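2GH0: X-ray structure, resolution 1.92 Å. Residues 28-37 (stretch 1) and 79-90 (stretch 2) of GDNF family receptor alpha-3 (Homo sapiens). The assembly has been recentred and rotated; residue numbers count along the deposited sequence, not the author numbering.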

# COMPACT_ATOMS: atom_id res chain seq x y z
N LEU C 28 19.88 10.96 -21.10
CA LEU C 28 19.73 11.50 -22.49
C LEU C 28 19.66 10.38 -23.54
O LEU C 28 18.95 10.49 -24.56
N ARG C 29 20.45 9.33 -23.32
CA ARG C 29 20.47 8.17 -24.24
C ARG C 29 19.15 7.43 -24.10
O ARG C 29 18.54 7.04 -25.09
N LYS C 30 18.69 7.25 -22.86
CA LYS C 30 17.41 6.58 -22.60
C LYS C 30 16.26 7.35 -23.27
O LYS C 30 15.30 6.74 -23.77
N ALA C 31 16.32 8.68 -23.19
CA ALA C 31 15.32 9.54 -23.79
C ALA C 31 15.19 9.36 -25.31
O ALA C 31 14.07 9.21 -25.80
N TYR C 32 16.30 9.34 -26.07
CA TYR C 32 16.14 9.15 -27.50
C TYR C 32 15.87 7.69 -27.84
O TYR C 32 15.19 7.41 -28.83
N GLY C 33 16.43 6.77 -27.05
CA GLY C 33 16.18 5.36 -27.29
C GLY C 33 14.69 5.08 -27.21
O GLY C 33 14.16 4.29 -27.99
N GLU C 34 14.03 5.70 -26.22
CA GLU C 34 12.57 5.58 -26.07
C GLU C 34 11.81 6.22 -27.24
O GLU C 34 10.84 5.62 -27.75
N ALA C 35 12.20 7.43 -27.59
CA ALA C 35 11.59 8.20 -28.71
C ALA C 35 11.77 7.55 -30.10
O ALA C 35 10.95 7.72 -30.98
N CYS C 36 12.80 6.72 -30.23
CA CYS C 36 13.21 6.18 -31.50
C CYS C 36 12.92 4.69 -31.65
O CYS C 36 13.25 4.11 -32.69
N SER C 37 12.32 4.07 -30.64
CA SER C 37 11.96 2.65 -30.65
C SER C 37 10.67 2.32 -31.41
O SER C 37 9.69 3.08 -31.42
N GLU C 79 27.21 -3.43 -36.68
CA GLU C 79 25.75 -3.31 -36.73
C GLU C 79 25.27 -2.48 -35.54
O GLU C 79 24.41 -1.63 -35.68
N ARG C 80 25.81 -2.74 -34.36
CA ARG C 80 25.49 -1.88 -33.20
C ARG C 80 25.81 -0.42 -33.51
O ARG C 80 24.96 0.45 -33.38
N ARG C 81 27.02 -0.18 -34.00
CA ARG C 81 27.44 1.21 -34.31
C ARG C 81 26.53 1.85 -35.32
O ARG C 81 26.12 3.02 -35.15
N ARG C 82 26.19 1.11 -36.38
CA ARG C 82 25.30 1.65 -37.46
C ARG C 82 23.86 1.93 -36.98
O ARG C 82 23.11 2.76 -37.57
N ASN C 83 23.42 1.22 -35.95
CA ASN C 83 22.05 1.44 -35.42
C ASN C 83 21.91 2.23 -34.16
O ASN C 83 20.78 2.40 -33.65
N THR C 84 23.05 2.73 -33.68
CA THR C 84 23.10 3.52 -32.47
C THR C 84 22.17 4.73 -32.47
O THR C 84 21.55 4.99 -31.43
N ILE C 85 22.06 5.46 -33.61
CA ILE C 85 21.13 6.59 -33.69
C ILE C 85 19.72 6.20 -34.15
O ILE C 85 18.91 7.07 -34.51
N ALA C 86 19.43 4.90 -34.17
CA ALA C 86 18.10 4.39 -34.60
C ALA C 86 17.71 4.91 -36.03
O ALA C 86 16.68 5.58 -36.18
N PRO C 87 18.51 4.59 -37.07
CA PRO C 87 18.27 5.16 -38.43
C PRO C 87 16.91 4.71 -39.05
O PRO C 87 16.25 5.46 -39.83
N ASN C 88 16.45 3.51 -38.68
CA ASN C 88 15.14 3.01 -39.16
C ASN C 88 13.99 3.89 -38.68
O ASN C 88 12.92 3.87 -39.24
N CYS C 89 14.23 4.65 -37.61
CA CYS C 89 13.29 5.64 -37.18
C CYS C 89 13.64 7.04 -37.65
O CYS C 89 12.73 7.77 -38.08
N ALA C 90 14.91 7.43 -37.50
CA ALA C 90 15.36 8.81 -37.70
C ALA C 90 15.35 9.21 -39.18
O ALA C 90 15.18 10.37 -39.50

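The contact between these two stretches of GDNF family receptor alpha-3 is small and mixed, a few apolar side chains at one end, a single direct hydrogen bond in the middle, and a water-linked arginine pair at the other, and it illustrates how a helix can dock by reading the backbone of a turn. Tyr-32 points toward stretch 2 with chi1 in the p well (85°), and its OH donates a hydrogen bond to Thr-84 O at 2.7 Å. The carbonyl lies at the ring edge, near its plane, where a phenol hydroxyl can donate well. Thr-84 CG2 also packs 3.6 Å from Tyr-32 OH, while the m rotamer of Thr-84 lets OG1 bond back to Arg-80 O (2.8 Å).

Cys-36 (m) directs its CB toward Ala-86, the N-cap residue of the second helix, and the CB atoms of these two residues meet at 3.4 Å. Cys-89 (t) adds its CB 3.4 Å from Cys-36 O; both cysteines are covalently bonded elsewhere in the structure.

Arg-29 and Arg-80 start sideways, yet their extended chains, t through chi3, bring Arg-29 NH2 within 3.5 Å of Arg-80 NH2. Two like-charged donors cannot bond each other; water 1 instead accepts from Arg-29 NH2 (2.8 Å) and, weakly, from Arg-80 NH2 (3.3 Å).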

# COMPACT_ATOMS: atom_id res chain seq x y z
CB LEU C 28 20.86 12.47 -22.82
CG LEU C 28 20.84 13.73 -21.94
CD1 LEU C 28 22.22 14.37 -22.15
CD2 LEU C 28 19.79 14.70 -22.39
CB ARG C 29 21.62 7.21 -23.89
CG ARG C 29 21.65 5.97 -24.80
CD ARG C 29 22.97 5.16 -24.58
NE ARG C 29 22.90 3.84 -25.21
CZ ARG C 29 22.42 2.74 -24.63
NH1 ARG C 29 21.99 2.73 -23.37
NH2 ARG C 29 22.41 1.60 -25.31
CB LYS C 30 17.14 6.46 -21.08
CG LYS C 30 17.72 5.13 -20.49
CD LYS C 30 16.90 4.62 -19.27
CE LYS C 30 17.03 3.09 -18.99
NZ LYS C 30 16.90 2.86 -17.33
CB ALA C 31 15.61 11.02 -23.46
CB TYR C 32 17.31 9.73 -28.33
CG TYR C 32 18.56 8.84 -28.53
CD1 TYR C 32 19.76 9.13 -27.89
CD2 TYR C 32 18.53 7.72 -29.39
CE1 TYR C 32 20.90 8.33 -28.09
CE2 TYR C 32 19.63 6.93 -29.61
CZ TYR C 32 20.82 7.24 -28.96
OH TYR C 32 21.94 6.43 -29.17
CB GLU C 34 12.09 6.23 -24.77
CG GLU C 34 10.58 6.13 -24.55
CD GLU C 34 10.14 6.56 -23.16
OE1 GLU C 34 10.93 7.21 -22.43
OE2 GLU C 34 8.97 6.26 -22.80
CB ALA C 35 12.10 9.61 -28.72
CB CYS C 36 14.69 6.44 -31.70
SG CYS C 36 15.19 8.18 -31.72
CB SER C 37 11.73 2.14 -29.20
OG SER C 37 12.94 2.20 -28.47
CB GLU C 79 25.04 -4.67 -36.72
CG GLU C 79 23.54 -4.60 -36.84
CD GLU C 79 22.85 -5.99 -36.88
OE1 GLU C 79 23.56 -7.02 -36.81
OE2 GLU C 79 21.60 -6.03 -36.96
CB ARG C 80 26.26 -2.32 -31.96
CG ARG C 80 26.17 -1.29 -30.86
CD ARG C 80 26.77 -1.80 -29.58
NE ARG C 80 26.02 -1.01 -28.65
CZ ARG C 80 25.01 -1.43 -27.92
NH1 ARG C 80 24.64 -2.71 -27.83
NH2 ARG C 80 24.44 -0.52 -27.19
CB ARG C 81 28.84 1.26 -34.91
CG ARG C 81 29.39 2.64 -35.08
CD ARG C 81 30.89 2.54 -35.40
NE ARG C 81 31.07 1.80 -36.67
CZ ARG C 81 32.23 1.29 -37.04
NH1 ARG C 81 33.33 1.41 -36.25
NH2 ARG C 81 32.31 0.67 -38.20
CB ARG C 82 25.30 0.61 -38.63
CG ARG C 82 24.77 1.13 -39.93
CD ARG C 82 24.81 0.01 -40.99
NE ARG C 82 23.99 -1.15 -40.70
CZ ARG C 82 22.66 -1.15 -40.83
NH1 ARG C 82 22.05 -0.04 -41.26
NH2 ARG C 82 21.94 -2.23 -40.54
CB ASN C 83 21.35 0.10 -35.27
CG ASN C 83 21.04 -0.52 -36.64
OD1 ASN C 83 20.09 -0.10 -37.29
ND2 ASN C 83 21.91 -1.42 -37.13
CB THR C 84 24.56 3.84 -32.06
OG1 THR C 84 25.17 2.62 -31.66
CG2 THR C 84 24.63 4.85 -30.92
CB ILE C 85 21.67 7.80 -34.60
CG1 ILE C 85 21.93 7.43 -36.09
CG2 ILE C 85 22.92 8.46 -33.97
CD1 ILE C 85 22.22 8.58 -36.94
CB ALA C 86 17.01 4.79 -33.57
CB PRO C 87 19.49 4.66 -39.27
CG PRO C 87 19.98 3.38 -38.52
CD PRO C 87 19.67 3.67 -37.04
CB ASN C 88 14.92 1.56 -38.73
CG ASN C 88 15.86 0.59 -39.48
OD1 ASN C 88 16.15 0.80 -40.66
ND2 ASN C 88 16.31 -0.46 -38.81
CB CYS C 89 13.15 5.69 -35.66
SG CYS C 89 12.02 7.03 -35.19
CB ALA C 90 16.78 8.99 -37.16
O HOH W 1 23.43 2.54 -27.75